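Local coordinates for putative ATP-grasp superfamily protein (PDB 3DF7) that is of unknown function but, as a member of the ATP-grasp superfamily, probably binds ATP and a metal ion, at residues E14-D18 / S19-E23; W112-Y115 / K116-G120; L174-G177 / E178-C182; A202-S205 / D206-R210; V235-D238 / Q239-I243. All blocks are in the same frame, centred on the assembly; numbering follows the deposited sequence.

Interaction 1. Residues E14-D18 / S19-E23; sequences ERIED and STAVE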
# COMPACT_ATOMS: atom_id res chain seq x y z
N GLU A 14 -8.87 1.14 15.11
CA GLU A 14 -9.88 2.16 15.37
C GLU A 14 -10.84 2.23 14.20
O GLU A 14 -10.52 1.81 13.09
CB GLU A 14 -9.20 3.52 15.55
CG GLU A 14 -8.30 3.63 16.78
CD GLU A 14 -9.08 3.76 18.07
OE1 GLU A 14 -9.87 4.73 18.19
OE2 GLU A 14 -8.92 2.91 18.97
N ARG A 15 -12.03 2.76 14.44
CA ARG A 15 -13.00 2.88 13.36
C ARG A 15 -12.60 4.08 12.52
O ARG A 15 -12.30 5.15 13.05
CB ARG A 15 -14.41 3.07 13.92
CG ARG A 15 -15.51 3.00 12.86
CD ARG A 15 -15.50 1.65 12.15
NE ARG A 15 -16.63 1.51 11.23
CZ ARG A 15 -16.86 0.43 10.48
NH1 ARG A 15 -16.03 -0.60 10.53
NH2 ARG A 15 -17.91 0.40 9.67
N ILE A 16 -12.57 3.90 11.20
CA ILE A 16 -12.24 4.99 10.29
C ILE A 16 -13.38 5.09 9.29
O ILE A 16 -14.23 4.20 9.23
CB ILE A 16 -10.93 4.70 9.52
CG1 ILE A 16 -11.08 3.43 8.68
CG2 ILE A 16 -9.77 4.56 10.49
CD1 ILE A 16 -9.89 3.15 7.80
N GLU A 17 -13.43 6.18 8.52
CA GLU A 17 -14.50 6.36 7.55
C GLU A 17 -14.59 5.14 6.62
O GLU A 17 -13.57 4.59 6.21
CB GLU A 17 -14.26 7.64 6.73
CG GLU A 17 -12.94 7.67 5.98
CD GLU A 17 -12.67 9.04 5.39
OE1 GLU A 17 -12.54 10.01 6.17
OE2 GLU A 17 -12.58 9.14 4.15
N ASP A 18 -15.82 4.73 6.30
CA ASP A 18 -16.07 3.57 5.46
C ASP A 18 -15.34 3.57 4.12
O ASP A 18 -14.89 2.52 3.65
CB ASP A 18 -17.56 3.41 5.19
CG ASP A 18 -18.38 3.43 6.46
OD1 ASP A 18 -17.84 3.10 7.54
OD2 ASP A 18 -19.58 3.76 6.39
N SER A 19 -15.23 4.74 3.50
CA SER A 19 -14.56 4.86 2.21
C SER A 19 -13.16 4.27 2.24
O SER A 19 -12.77 3.52 1.34
CB SER A 19 -14.48 6.33 1.78
OG SER A 19 -13.72 6.46 0.60
N THR A 20 -12.40 4.61 3.28
CA THR A 20 -11.04 4.12 3.44
C THR A 20 -11.05 2.73 4.06
O THR A 20 -10.20 1.90 3.75
CB THR A 20 -10.21 5.06 4.35
OG1 THR A 20 -10.18 6.37 3.79
CG2 THR A 20 -8.78 4.55 4.50
N ALA A 21 -12.01 2.49 4.94
CA ALA A 21 -12.13 1.21 5.62
C ALA A 21 -12.34 0.04 4.66
O ALA A 21 -11.82 -1.05 4.90
CB ALA A 21 -13.28 1.26 6.63
N VAL A 22 -13.08 0.27 3.59
CA VAL A 22 -13.34 -0.81 2.64
C VAL A 22 -12.05 -1.31 2.00
O VAL A 22 -11.91 -2.51 1.72
CB VAL A 22 -14.36 -0.38 1.55
CG1 VAL A 22 -13.69 0.51 0.51
CG2 VAL A 22 -14.99 -1.62 0.93
N GLU A 23 -11.09 -0.41 1.79
CA GLU A 23 -9.81 -0.79 1.20
C GLU A 23 -8.99 -1.59 2.22
O GLU A 23 -8.39 -2.61 1.89
CB GLU A 23 -9.02 0.44 0.75
CG GLU A 23 -9.59 1.11 -0.49
CD GLU A 23 -8.72 2.26 -0.98
OE1 GLU A 23 -7.52 2.03 -1.25
OE2 GLU A 23 -9.23 3.39 -1.08
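Ile16, in the loop leading into helix 18-35, lays its long branch against Ala21 in the first turn of that helix. Followed outward, CB comes first; the CG1 branch leaves it between the backbone N and the carbonyl carbon (chi1 61°), which turns it to the helix. CG1 meets the methyl of Ala21, with Ile16 CG1 3.7 Å from Ala21 CB. At the tip, Ile16 CD1 lies 3.6 Å from Ala21 N and also touches Thr20, its distance to Thr20 CG2 being 3.8 Å. The isoleucine thus packs on the first turn through Thr20 and Ala21, its CD1 lying next to the Ala21 N-H that Glu17 O receives.

Glu17 is the N-cap residue. Glu17 O accepts from Ala21 N at 2.9 Å and more weakly from Thr20 N. Asp18 O takes Val22 N in the next bond of the ladder. The Glu17 side chain runs out over Thr20, its CG 3.8 Å from Thr20 OG1.

Ile16 and Ala21 both also touch Ala10 of helix 9-12, and Ile16 reaches Phe9 there. Val294 of strand 292-294 packs on Ala21 and Asp18, while Leu299 of strand 297-303 meets Val22, which places this helix start between a short helix and the edge of a sheet.

Interaction 2. Residues W112-Y115 / K116-G120; sequences WELY and KKLRG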
# COMPACT_ATOMS: atom_id res chain seq x y z
N TRP A 112 7.99 15.12 2.82
CA TRP A 112 9.09 16.08 2.72
C TRP A 112 10.41 15.36 2.94
O TRP A 112 11.39 15.62 2.24
CB TRP A 112 8.94 17.20 3.75
CG TRP A 112 10.06 18.20 3.65
CD1 TRP A 112 10.99 18.49 4.61
CD2 TRP A 112 10.41 18.99 2.51
NE1 TRP A 112 11.89 19.41 4.14
CE2 TRP A 112 11.56 19.74 2.85
CE3 TRP A 112 9.85 19.15 1.23
CZ2 TRP A 112 12.16 20.63 1.96
CZ3 TRP A 112 10.46 20.04 0.35
CH2 TRP A 112 11.60 20.77 0.72
N GLU A 113 10.44 14.47 3.92
CA GLU A 113 11.66 13.71 4.19
C GLU A 113 11.94 12.77 3.02
O GLU A 113 13.08 12.59 2.62
CB GLU A 113 11.50 12.92 5.49
CG GLU A 113 11.60 13.77 6.76
CD GLU A 113 12.95 14.46 6.89
OE1 GLU A 113 13.99 13.77 6.77
OE2 GLU A 113 12.99 15.68 7.12
N LEU A 114 10.88 12.19 2.46
CA LEU A 114 11.07 11.28 1.33
C LEU A 114 11.63 12.04 0.14
O LEU A 114 12.49 11.54 -0.58
CB LEU A 114 9.74 10.60 0.95
CG LEU A 114 9.83 9.61 -0.22
CD1 LEU A 114 10.88 8.54 0.08
CD2 LEU A 114 8.47 8.97 -0.45
N TYR A 115 11.13 13.25 -0.08
CA TYR A 115 11.61 14.07 -1.19
C TYR A 115 13.12 14.29 -1.08
O TYR A 115 13.87 14.08 -2.04
CB TYR A 115 10.89 15.42 -1.19
CG TYR A 115 11.58 16.48 -2.03
CD1 TYR A 115 11.68 16.35 -3.41
CD2 TYR A 115 12.13 17.62 -1.43
CE1 TYR A 115 12.32 17.32 -4.19
CE2 TYR A 115 12.77 18.59 -2.19
CZ TYR A 115 12.86 18.44 -3.56
OH TYR A 115 13.51 19.40 -4.31
N LYS A 116 13.58 14.71 0.10
CA LYS A 116 15.01 14.95 0.29
C LYS A 116 15.82 13.66 0.16
O LYS A 116 16.97 13.69 -0.28
CB LYS A 116 15.27 15.58 1.66
CG LYS A 116 14.55 16.91 1.86
CD LYS A 116 15.03 17.64 3.11
CE LYS A 116 14.76 16.85 4.38
NZ LYS A 116 15.21 17.59 5.59
N LYS A 117 15.22 12.54 0.53
CA LYS A 117 15.90 11.26 0.45
C LYS A 117 16.08 10.80 -1.00
O LYS A 117 17.14 10.28 -1.36
CB LYS A 117 15.12 10.19 1.22
CG LYS A 117 15.88 8.89 1.45
CD LYS A 117 16.91 9.05 2.56
CE LYS A 117 17.72 7.78 2.75
NZ LYS A 117 18.60 7.50 1.59
N LEU A 118 15.06 11.01 -1.82
CA LEU A 118 15.09 10.58 -3.22
C LEU A 118 15.62 11.52 -4.30
O LEU A 118 16.21 11.07 -5.28
CB LEU A 118 13.69 10.14 -3.64
CG LEU A 118 12.99 9.05 -2.82
CD1 LEU A 118 11.58 8.85 -3.35
CD2 LEU A 118 13.78 7.76 -2.89
N ARG A 119 15.42 12.83 -4.12
CA ARG A 119 15.79 13.81 -5.14
C ARG A 119 17.09 13.66 -5.91
O ARG A 119 17.12 13.93 -7.12
CB ARG A 119 15.70 15.24 -4.57
CG ARG A 119 16.62 15.53 -3.41
CD ARG A 119 16.50 16.99 -3.01
NE ARG A 119 17.17 17.25 -1.75
CZ ARG A 119 17.16 18.43 -1.13
NH1 ARG A 119 16.52 19.46 -1.66
NH2 ARG A 119 17.79 18.57 0.03
N GLY A 120 18.16 13.23 -5.26
CA GLY A 120 19.41 13.08 -5.98
C GLY A 120 19.68 11.68 -6.49
O GLY A 120 20.73 11.41 -7.07
O HOH W 1 14.31 20.14 5.43
O HOH W 2 15.98 15.21 7.93
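Trp112 and Lys116, one helical turn apart, meet through the lysine's aliphatic chain, which passes over one face of the indole. Lys116 CD comes within 3.7 Å of Trp112 NE1. The bend at chi3 (-62°) then carries the ammonium beyond the indole NH, to Glu113.

The charged contact is a salt bridge between Lys116 NZ and Glu113 OE2 at 3.3 Å, weak as a hydrogen bond. Two waters extend it: one, in the indole plane at its edge, accepts from both Trp112 NE1 and Lys116 NZ and ties the ammonium to the indole; the other donates to Glu113 OE1, accepts weakly from the ammonium and so bridges the ion pair.

Apolar packing belongs to the inner side, where Leu114 CD1 and Leu118 CD1 approach to 3.5 Å. On another side of the helix the Arg119 chain passes over one face of the Tyr115 ring, its CD 3.9 Å above the ring plane and offset toward the rim. The ring and guanidinium planes are 57° apart, and it is the aliphatic CD that lies over the ring.

Backbone bonds join residues four apart: Lys116 N to Trp112 O, Lys117 N to Glu113 O, Leu118 N to Leu114 O and Arg119 N to Tyr115 O. Lys117 sends its amine to Cys222 O, while Leu114 and Leu118 pack on Ile245 of strand 240-246. This is the pattern of an amphipathic alpha-helix laid against a beta-sheet, here in the ATP-grasp domain.

Interaction 3. Residues L174-G177 / E178-C182; sequences LAVG and EDVKC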
# COMPACT_ATOMS: atom_id res chain seq x y z
N LEU A 174 6.57 -4.21 -5.41
CA LEU A 174 7.88 -4.83 -5.33
C LEU A 174 8.06 -5.70 -4.09
O LEU A 174 7.43 -5.47 -3.05
CB LEU A 174 8.96 -3.75 -5.33
CG LEU A 174 9.02 -2.76 -6.49
CD1 LEU A 174 9.98 -1.63 -6.16
CD2 LEU A 174 9.46 -3.46 -7.76
N ALA A 175 8.93 -6.70 -4.21
CA ALA A 175 9.27 -7.59 -3.11
C ALA A 175 10.71 -7.21 -2.80
O ALA A 175 11.60 -7.47 -3.61
CB ALA A 175 9.18 -9.05 -3.54
N VAL A 176 10.93 -6.60 -1.65
CA VAL A 176 12.26 -6.16 -1.25
C VAL A 176 12.93 -7.11 -0.26
O VAL A 176 12.44 -7.30 0.85
CB VAL A 176 12.22 -4.74 -0.63
CG1 VAL A 176 13.63 -4.23 -0.36
CG2 VAL A 176 11.48 -3.80 -1.55
N GLY A 177 14.05 -7.69 -0.68
CA GLY A 177 14.78 -8.61 0.17
C GLY A 177 16.25 -8.55 -0.18
O GLY A 177 16.82 -7.47 -0.25
N GLU A 178 16.86 -9.71 -0.41
CA GLU A 178 18.27 -9.75 -0.78
C GLU A 178 18.38 -8.91 -2.05
O GLU A 178 19.34 -8.17 -2.25
CB GLU A 178 18.70 -11.19 -1.08
CG GLU A 178 18.26 -12.20 -0.03
CD GLU A 178 16.77 -12.50 -0.09
OE1 GLU A 178 16.27 -13.19 0.82
OE2 GLU A 178 16.10 -12.05 -1.04
N ASP A 179 17.36 -9.03 -2.89
CA ASP A 179 17.27 -8.29 -4.14
C ASP A 179 15.88 -7.66 -4.21
O ASP A 179 15.04 -7.90 -3.34
CB ASP A 179 17.45 -9.22 -5.34
CG ASP A 179 18.78 -9.96 -5.33
OD1 ASP A 179 19.84 -9.29 -5.34
OD2 ASP A 179 18.76 -11.21 -5.31
N VAL A 180 15.64 -6.86 -5.23
CA VAL A 180 14.34 -6.24 -5.41
C VAL A 180 13.69 -6.89 -6.61
O VAL A 180 14.26 -6.92 -7.70
CB VAL A 180 14.46 -4.72 -5.64
CG1 VAL A 180 13.08 -4.10 -5.83
CG2 VAL A 180 15.17 -4.07 -4.45
N LYS A 181 12.49 -7.44 -6.42
CA LYS A 181 11.79 -8.11 -7.50
C LYS A 181 10.44 -7.47 -7.77
O LYS A 181 9.70 -7.15 -6.84
CB LYS A 181 11.61 -9.59 -7.14
CG LYS A 181 11.05 -10.45 -8.26
CD LYS A 181 11.04 -11.92 -7.84
CE LYS A 181 10.64 -12.83 -8.99
NZ LYS A 181 10.68 -14.26 -8.57
N CYS A 182 10.13 -7.27 -9.05
CA CYS A 182 8.85 -6.68 -9.42
C CYS A 182 7.78 -7.75 -9.40
O CYS A 182 7.91 -8.78 -10.07
CB CYS A 182 8.91 -6.05 -10.81
SG CYS A 182 7.33 -5.36 -11.34
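Leu174 holds CG beside its backbone N (chi1 -57°), and Val180 turns CG1 beside its carbonyl carbon (chi1 180°); the first sends the leucine's methyls toward the partner strand and the second presents Val180 CG1 to them. Leu174 CD1 touches Val180 CG1 at 4.0 Å, while its other methyl, CD2, reaches Cys182 and lies 3.7 Å from Cys182 CA. One leucine thus spans two residues that lie on the same face of the sheet, with Val176 beside Val180 on that face too.

The backbone explains this register. Strands 168-176 and 180-191 form an antiparallel beta hairpin, and the short segments run 163° apart. Ala175 and Lys181 are a hydrogen-bonded pair: Ala175 N gives to Lys181 O at 2.8 Å and Lys181 N returns the bond to Ala175 O at 2.9 Å. Flanking them, Leu174 with Cys182 and Val176 with Val180 are non-hydrogen-bonded pairs. At the turn Gly177 N closes the hairpin on Asp179 O at 2.8 Å.

Ala175 and Lys181 occupy the other face, where the extended lysine chain leads away from the strand and its amine makes a weak, long ion pair with Glu272. The face bearing Leu174, Val180 and Cys182 is covered by helix 206-220, through Val213, Val217 and Val220.

Interaction 4. Residues A202-S205 / D206-R210; sequences ARIS and DEVKR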
# COMPACT_ATOMS: atom_id res chain seq x y z
N ALA A 202 -1.23 -3.24 -15.48
CA ALA A 202 -1.43 -1.98 -16.16
C ALA A 202 -1.54 -2.14 -17.68
O ALA A 202 -0.91 -3.01 -18.27
CB ALA A 202 -0.29 -1.02 -15.83
N ARG A 203 -2.36 -1.29 -18.29
CA ARG A 203 -2.54 -1.30 -19.73
C ARG A 203 -1.51 -0.33 -20.31
O ARG A 203 -1.85 0.78 -20.70
CB ARG A 203 -3.97 -0.87 -20.07
CG ARG A 203 -5.03 -1.81 -19.51
CD ARG A 203 -6.45 -1.25 -19.62
NE ARG A 203 -6.62 -0.07 -18.77
CZ ARG A 203 -7.77 0.58 -18.62
NH1 ARG A 203 -8.86 0.17 -19.27
NH2 ARG A 203 -7.84 1.64 -17.83
N ILE A 204 -0.26 -0.77 -20.32
CA ILE A 204 0.84 0.05 -20.83
C ILE A 204 1.75 -0.78 -21.73
O ILE A 204 1.73 -2.01 -21.68
CB ILE A 204 1.70 0.61 -19.67
CG1 ILE A 204 2.18 -0.54 -18.78
CG2 ILE A 204 0.88 1.63 -18.86
CD1 ILE A 204 3.10 -0.12 -17.64
N SER A 205 2.55 -0.10 -22.54
CA SER A 205 3.48 -0.79 -23.43
C SER A 205 4.58 -1.43 -22.60
O SER A 205 4.80 -1.06 -21.44
CB SER A 205 4.11 0.20 -24.42
OG SER A 205 5.00 1.07 -23.75
N ASP A 206 5.27 -2.41 -23.18
CA ASP A 206 6.34 -3.09 -22.47
C ASP A 206 7.49 -2.15 -22.15
O ASP A 206 8.12 -2.27 -21.09
CB ASP A 206 6.86 -4.26 -23.30
CG ASP A 206 7.76 -5.17 -22.51
OD1 ASP A 206 7.29 -5.73 -21.50
OD2 ASP A 206 8.94 -5.33 -22.89
N GLU A 207 7.77 -1.21 -23.05
CA GLU A 207 8.87 -0.27 -22.81
C GLU A 207 8.56 0.62 -21.61
O GLU A 207 9.41 0.81 -20.74
CB GLU A 207 9.13 0.59 -24.05
CG GLU A 207 10.22 1.65 -23.88
CD GLU A 207 11.52 1.11 -23.29
OE1 GLU A 207 11.93 -0.01 -23.66
OE2 GLU A 207 12.13 1.81 -22.46
N VAL A 208 7.34 1.14 -21.55
CA VAL A 208 6.93 1.99 -20.44
C VAL A 208 7.01 1.20 -19.13
O VAL A 208 7.44 1.71 -18.10
CB VAL A 208 5.49 2.54 -20.64
CG1 VAL A 208 4.98 3.21 -19.37
CG2 VAL A 208 5.50 3.56 -21.78
N LYS A 209 6.58 -0.05 -19.19
CA LYS A 209 6.61 -0.93 -18.02
C LYS A 209 8.05 -1.06 -17.54
O LYS A 209 8.34 -0.86 -16.36
CB LYS A 209 6.05 -2.30 -18.39
CG LYS A 209 6.01 -3.32 -17.26
CD LYS A 209 5.63 -4.70 -17.79
CE LYS A 209 5.42 -5.72 -16.67
NZ LYS A 209 6.62 -5.92 -15.82
N ARG A 210 8.96 -1.41 -18.45
CA ARG A 210 10.37 -1.57 -18.09
C ARG A 210 10.94 -0.33 -17.42
O ARG A 210 11.62 -0.43 -16.40
CB ARG A 210 11.21 -1.91 -19.33
CG ARG A 210 10.91 -3.26 -19.96
CD ARG A 210 11.75 -3.48 -21.21
NE ARG A 210 11.39 -4.70 -21.92
CZ ARG A 210 11.62 -5.93 -21.47
NH1 ARG A 210 12.21 -6.11 -20.29
NH2 ARG A 210 11.26 -6.99 -22.19
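Ser205 OG accepts the backbone NH of Val208 at the start of helix 206-220, making Ser205 the N-cap. The tight part of the contact gathers round this hydroxyl. A chi1 of 70° tucks it back over its own main chain, where it faces the N-H of Val208: Ser205 OG is 3.2 Å from Val208 N, and the N-H points at it almost directly, at 164°. The Val208 CG2 methyl is packed tightly against the same oxygen, Ser205 OG, also at 3.2 Å. Lys209 N gives its N-H to Ser205 O at 3.0 Å.

Ile204 packs alongside. The Ile204 and Lys209 side chains cross at about a right angle, Ile204 CD1 lying 3.6 Å from Lys209 CA and no nearer than 4.2 Å to Val208 CG1. Behind it Val185 of strand 180-191 and Leu170 of strand 168-176 also touch Ile204, so the isoleucine faces the sheet.

The solvent side is looser and charged. Asp206 turns away from the loop and, within the helix, Asp206 OD2 forms a salt bridge with Arg210 NE at 2.7 Å. Glu207 leads away from the loop, as does the far end of Lys209.

Chemically, the serine hydroxyl caps a first-turn N-H, that of Val208, while the serine carbonyl starts the regular i to i+4 ladder at Lys209. Negative charge of Asp206 and Glu207 at this N-terminus would be expected to interact favourably with the helix dipole, though Asp206 is also paired with Arg210.

Interaction 5. Residues V235-D238 / Q239-I243; sequences VYSD and QPYVI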
# COMPACT_ATOMS: atom_id res chain seq x y z
N VAL A 235 4.11 8.47 -11.86
CA VAL A 235 3.35 9.10 -12.93
C VAL A 235 4.30 9.14 -14.12
O VAL A 235 5.43 9.62 -14.00
CB VAL A 235 2.91 10.54 -12.60
CG1 VAL A 235 2.18 11.14 -13.81
CG2 VAL A 235 1.99 10.54 -11.38
N TYR A 236 3.87 8.60 -15.25
CA TYR A 236 4.71 8.60 -16.43
C TYR A 236 4.25 9.68 -17.40
O TYR A 236 3.19 9.56 -18.02
CB TYR A 236 4.67 7.24 -17.14
CG TYR A 236 5.69 7.11 -18.25
CD1 TYR A 236 6.92 6.50 -18.02
CD2 TYR A 236 5.44 7.64 -19.52
CE1 TYR A 236 7.88 6.42 -19.03
CE2 TYR A 236 6.40 7.56 -20.53
CZ TYR A 236 7.61 6.95 -20.28
OH TYR A 236 8.56 6.87 -21.27
N SER A 237 5.06 10.73 -17.53
CA SER A 237 4.76 11.81 -18.45
C SER A 237 5.60 11.49 -19.68
O SER A 237 5.12 10.83 -20.61
CB SER A 237 5.18 13.15 -17.85
OG SER A 237 6.52 13.11 -17.39
N ASP A 238 6.85 11.93 -19.68
CA ASP A 238 7.76 11.63 -20.78
C ASP A 238 8.79 10.67 -20.19
O ASP A 238 9.62 10.11 -20.91
CB ASP A 238 8.45 12.91 -21.28
CG ASP A 238 9.34 13.55 -20.24
OD1 ASP A 238 8.85 13.86 -19.14
OD2 ASP A 238 10.54 13.74 -20.53
N GLN A 239 8.72 10.49 -18.87
CA GLN A 239 9.61 9.59 -18.14
C GLN A 239 8.96 9.29 -16.80
O GLN A 239 7.98 9.93 -16.41
CB GLN A 239 10.97 10.26 -17.90
CG GLN A 239 10.93 11.45 -16.93
CD GLN A 239 12.31 12.00 -16.58
OE1 GLN A 239 13.16 11.30 -16.02
NE2 GLN A 239 12.53 13.27 -16.90
N PRO A 240 9.48 8.29 -16.07
CA PRO A 240 8.88 7.97 -14.77
C PRO A 240 9.24 8.99 -13.70
O PRO A 240 10.40 9.36 -13.55
CB PRO A 240 9.47 6.60 -14.43
CG PRO A 240 9.78 6.01 -15.78
CD PRO A 240 10.36 7.19 -16.52
N TYR A 241 8.22 9.45 -12.97
CA TYR A 241 8.38 10.38 -11.86
C TYR A 241 7.88 9.63 -10.62
O TYR A 241 6.73 9.17 -10.60
CB TYR A 241 7.52 11.63 -12.06
CG TYR A 241 8.15 12.72 -12.90
CD1 TYR A 241 8.71 13.85 -12.30
CD2 TYR A 241 8.18 12.63 -14.29
CE1 TYR A 241 9.27 14.86 -13.06
CE2 TYR A 241 8.74 13.64 -15.06
CZ TYR A 241 9.28 14.75 -14.44
OH TYR A 241 9.83 15.76 -15.20
N VAL A 242 8.73 9.50 -9.62
CA VAL A 242 8.36 8.82 -8.38
C VAL A 242 7.64 9.81 -7.47
O VAL A 242 8.19 10.84 -7.09
CB VAL A 242 9.59 8.25 -7.66
CG1 VAL A 242 9.20 7.68 -6.30
CG2 VAL A 242 10.22 7.15 -8.51
N ILE A 243 6.40 9.47 -7.13
CA ILE A 243 5.56 10.33 -6.30
C ILE A 243 5.47 9.91 -4.83
O ILE A 243 5.45 10.76 -3.94
CB ILE A 243 4.11 10.34 -6.85
CG1 ILE A 243 4.12 10.54 -8.37
CG2 ILE A 243 3.30 11.44 -6.16
CD1 ILE A 243 4.75 11.85 -8.81
O HOH W 3 10.46 15.28 -17.82
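Tyr236 and Pro240 lie side by side and point the same way, a non-hydrogen-bonded pair in which the proline ring rests against the phenol; Tyr236 CE1 is 3.6 Å from Pro240 CD. The Gln239 backbone passes over one face of the same phenol, its N 3.9 Å above the ring plane and offset toward the rim.

Tyr241 projects from the opposite face of the sheet. With CG beside its backbone N (chi1 -85°), its ring swings toward the turn, where Ser237 OG approaches obliquely to 3.3 Å from Tyr241 CE2 and Asp238 OD1 lies at the ring edge. On that face too, Val235 crosses Ile243, with Val235 CG2 3.7 Å from Ile243 CG1.

Val235 and Tyr241 exchange two backbone bonds, N to O each way at 3.0 Å, and Ser237 N reaches Gln239 O at 3.2 Å, closing the hairpin of strands 228-236 and 240-246. The Tyr236 hydroxyl bonds to Glu211 of helix 206-220.

A single water joins the polar ends at the turn: it donates to Asp238 OD1 at 2.5 Å, accepts from Gln239 NE2 and bonds Tyr241 OH in the ring plane. The carboxylate, the amide and the phenol, which do not bond one another directly, are thereby tied together through solvent.

Interactions 2 to 5 fall in the ATP-grasp domain, and helix 206-220, which begins in interaction 4, packs on the sheet that holds the hairpins of interactions 3 and 5. Interaction 4 touches interaction 5 directly, Val208 CG1 meeting Tyr236 CD1 at 4.0 Å, with centres 12 Å apart. Interaction 2 reaches the same hairpin through Leu118 CD1 and Val242 CG1, also 4.0 Å apart. Interaction 3 stands apart from interaction 4 by about 5 Å between nearest atoms. Interaction 1 is remote, its centre about 29 Å from that of interaction 5; an acetate, probably from the crystallisation liquor, lies about 4 Å from the Thr20 side chain.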